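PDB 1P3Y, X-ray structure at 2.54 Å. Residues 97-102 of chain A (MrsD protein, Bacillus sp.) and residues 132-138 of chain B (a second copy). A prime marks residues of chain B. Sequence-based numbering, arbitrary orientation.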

# COMPACT_ATOMS: atom_id res chain seq x y z
N GLN A 97 -28.23 8.99 -18.50
CA GLN A 97 -27.98 7.56 -18.57
C GLN A 97 -29.28 6.80 -18.63
O GLN A 97 -29.46 5.92 -19.48
CB GLN A 97 -27.13 7.07 -17.37
CG GLN A 97 -25.61 7.19 -17.60
CD GLN A 97 -24.77 6.60 -16.46
OE1 GLN A 97 -24.81 5.40 -16.20
NE2 GLN A 97 -24.01 7.45 -15.79
N THR A 98 -30.20 7.14 -17.72
CA THR A 98 -31.46 6.41 -17.65
C THR A 98 -32.33 6.65 -18.89
O THR A 98 -32.95 5.72 -19.41
CB THR A 98 -32.24 6.77 -16.37
OG1 THR A 98 -32.26 8.19 -16.21
CG2 THR A 98 -31.56 6.14 -15.15
N ALA A 99 -32.33 7.89 -19.37
CA ALA A 99 -33.12 8.22 -20.54
C ALA A 99 -32.68 7.40 -21.74
O ALA A 99 -33.50 7.07 -22.60
CB ALA A 99 -32.98 9.71 -20.87
N ASN A 100 -31.40 7.03 -21.78
CA ASN A 100 -30.88 6.28 -22.93
C ASN A 100 -30.55 4.82 -22.74
O ASN A 100 -29.95 4.20 -23.63
CB ASN A 100 -29.69 7.03 -23.50
CG ASN A 100 -30.09 8.39 -24.03
OD1 ASN A 100 -30.88 8.47 -24.98
ND2 ASN A 100 -29.58 9.46 -23.42
N GLY A 101 -30.93 4.26 -21.59
CA GLY A 101 -30.70 2.85 -21.34
C GLY A 101 -29.26 2.49 -21.04
O GLY A 101 -28.82 1.37 -21.26
N VAL A 102 -28.51 3.47 -20.55
CA VAL A 102 -27.12 3.24 -20.18
C VAL A 102 -27.09 3.07 -18.66
O VAL A 102 -27.82 3.76 -17.93
CB VAL A 102 -26.27 4.43 -20.61
CG1 VAL A 102 -24.92 4.41 -19.90
CG2 VAL A 102 -26.10 4.39 -22.13
N THR B 132 -38.83 -0.32 -21.76
CA THR B 132 -38.95 0.38 -23.04
C THR B 132 -37.60 0.71 -23.68
O THR B 132 -37.37 0.37 -24.86
CB THR B 132 -39.75 1.70 -22.85
OG1 THR B 132 -40.95 1.43 -22.11
CG2 THR B 132 -40.11 2.31 -24.19
N VAL B 133 -36.71 1.36 -22.92
CA VAL B 133 -35.38 1.76 -23.42
C VAL B 133 -34.58 0.63 -24.03
O VAL B 133 -33.97 0.78 -25.08
CB VAL B 133 -34.48 2.37 -22.32
CG1 VAL B 133 -34.14 3.80 -22.67
CG2 VAL B 133 -35.16 2.27 -20.95
N VAL B 134 -34.59 -0.52 -23.36
CA VAL B 134 -33.83 -1.67 -23.87
C VAL B 134 -34.31 -2.01 -25.28
O VAL B 134 -33.51 -2.08 -26.23
CB VAL B 134 -33.98 -2.87 -22.91
CG1 VAL B 134 -33.17 -4.05 -23.42
CG2 VAL B 134 -33.53 -2.46 -21.52
N SER B 135 -35.63 -2.20 -25.41
CA SER B 135 -36.23 -2.51 -26.71
C SER B 135 -35.85 -1.42 -27.73
O SER B 135 -35.46 -1.72 -28.87
CB SER B 135 -37.76 -2.59 -26.59
OG SER B 135 -38.13 -3.58 -25.65
N ARG B 136 -35.96 -0.16 -27.33
CA ARG B 136 -35.61 0.92 -28.23
C ARG B 136 -34.15 0.81 -28.62
O ARG B 136 -33.79 1.01 -29.79
CB ARG B 136 -35.87 2.28 -27.58
CG ARG B 136 -35.31 3.45 -28.41
CD ARG B 136 -35.86 4.82 -27.98
NE ARG B 136 -35.45 5.29 -26.65
CZ ARG B 136 -36.23 5.32 -25.56
NH1 ARG B 136 -37.50 4.91 -25.60
NH2 ARG B 136 -35.72 5.77 -24.42
N ASN B 137 -33.30 0.48 -27.63
CA ASN B 137 -31.87 0.36 -27.88
C ASN B 137 -31.60 -0.78 -28.85
O ASN B 137 -30.84 -0.61 -29.81
CB ASN B 137 -31.08 0.19 -26.56
CG ASN B 137 -30.81 1.54 -25.84
OD1 ASN B 137 -30.54 1.57 -24.64
ND2 ASN B 137 -30.88 2.64 -26.58
N ILE B 138 -32.23 -1.93 -28.60
CA ILE B 138 -32.06 -3.11 -29.47
C ILE B 138 -32.42 -2.74 -30.93
O ILE B 138 -31.67 -3.03 -31.88
CB ILE B 138 -32.98 -4.28 -29.05
CG1 ILE B 138 -32.66 -4.73 -27.61
CG2 ILE B 138 -32.85 -5.44 -30.06
CD1 ILE B 138 -31.56 -5.76 -27.53

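The chain B segment is one helix, and it packs against the place where a chain A helix runs out, and since the side chains of Thr98, Ala99 and Asn100 point away, its side chains meet backbone. Thr132′ stays out of reach; contact begins one residue later. Val133′ points toward chain A, and its CG1 lies 3.3 Å from Ala99 O and 3.4 Å from Gly101 N, lying against the backbone of Ala99 to Gly101. An apolar side chain packs there without bringing in a polar group that would need a partner, and Val133′ gives up more area here than any other residue of the two stretches. Val134′ points away and Ser135′ is out of reach, as the helical repeat dictates.

One turn on, Arg136′ returns toward chain A. Its long side chain carries NH2 to 3.2 Å from Ala99 O, a weak hydrogen bond that meets the carbonyl at the edge of the guanidinium, near its plane. Asn137′ also points toward the turn, its side-chain amide close to the carbonyl of Asn100.

Gly101 makes this closeness possible: its CA comes within 5.2 Å of Val133′ CA. An ideal CB there would point toward chain B, clash with the Asn137′ amide and crowd Val133′ CB; its positive phi favours glycine independently. The rule is compact: chain A offers backbone, with one carbonyl accepting a weak hydrogen bond, chain B brings side chains to it, and 191 Å² is buried, both sides summed.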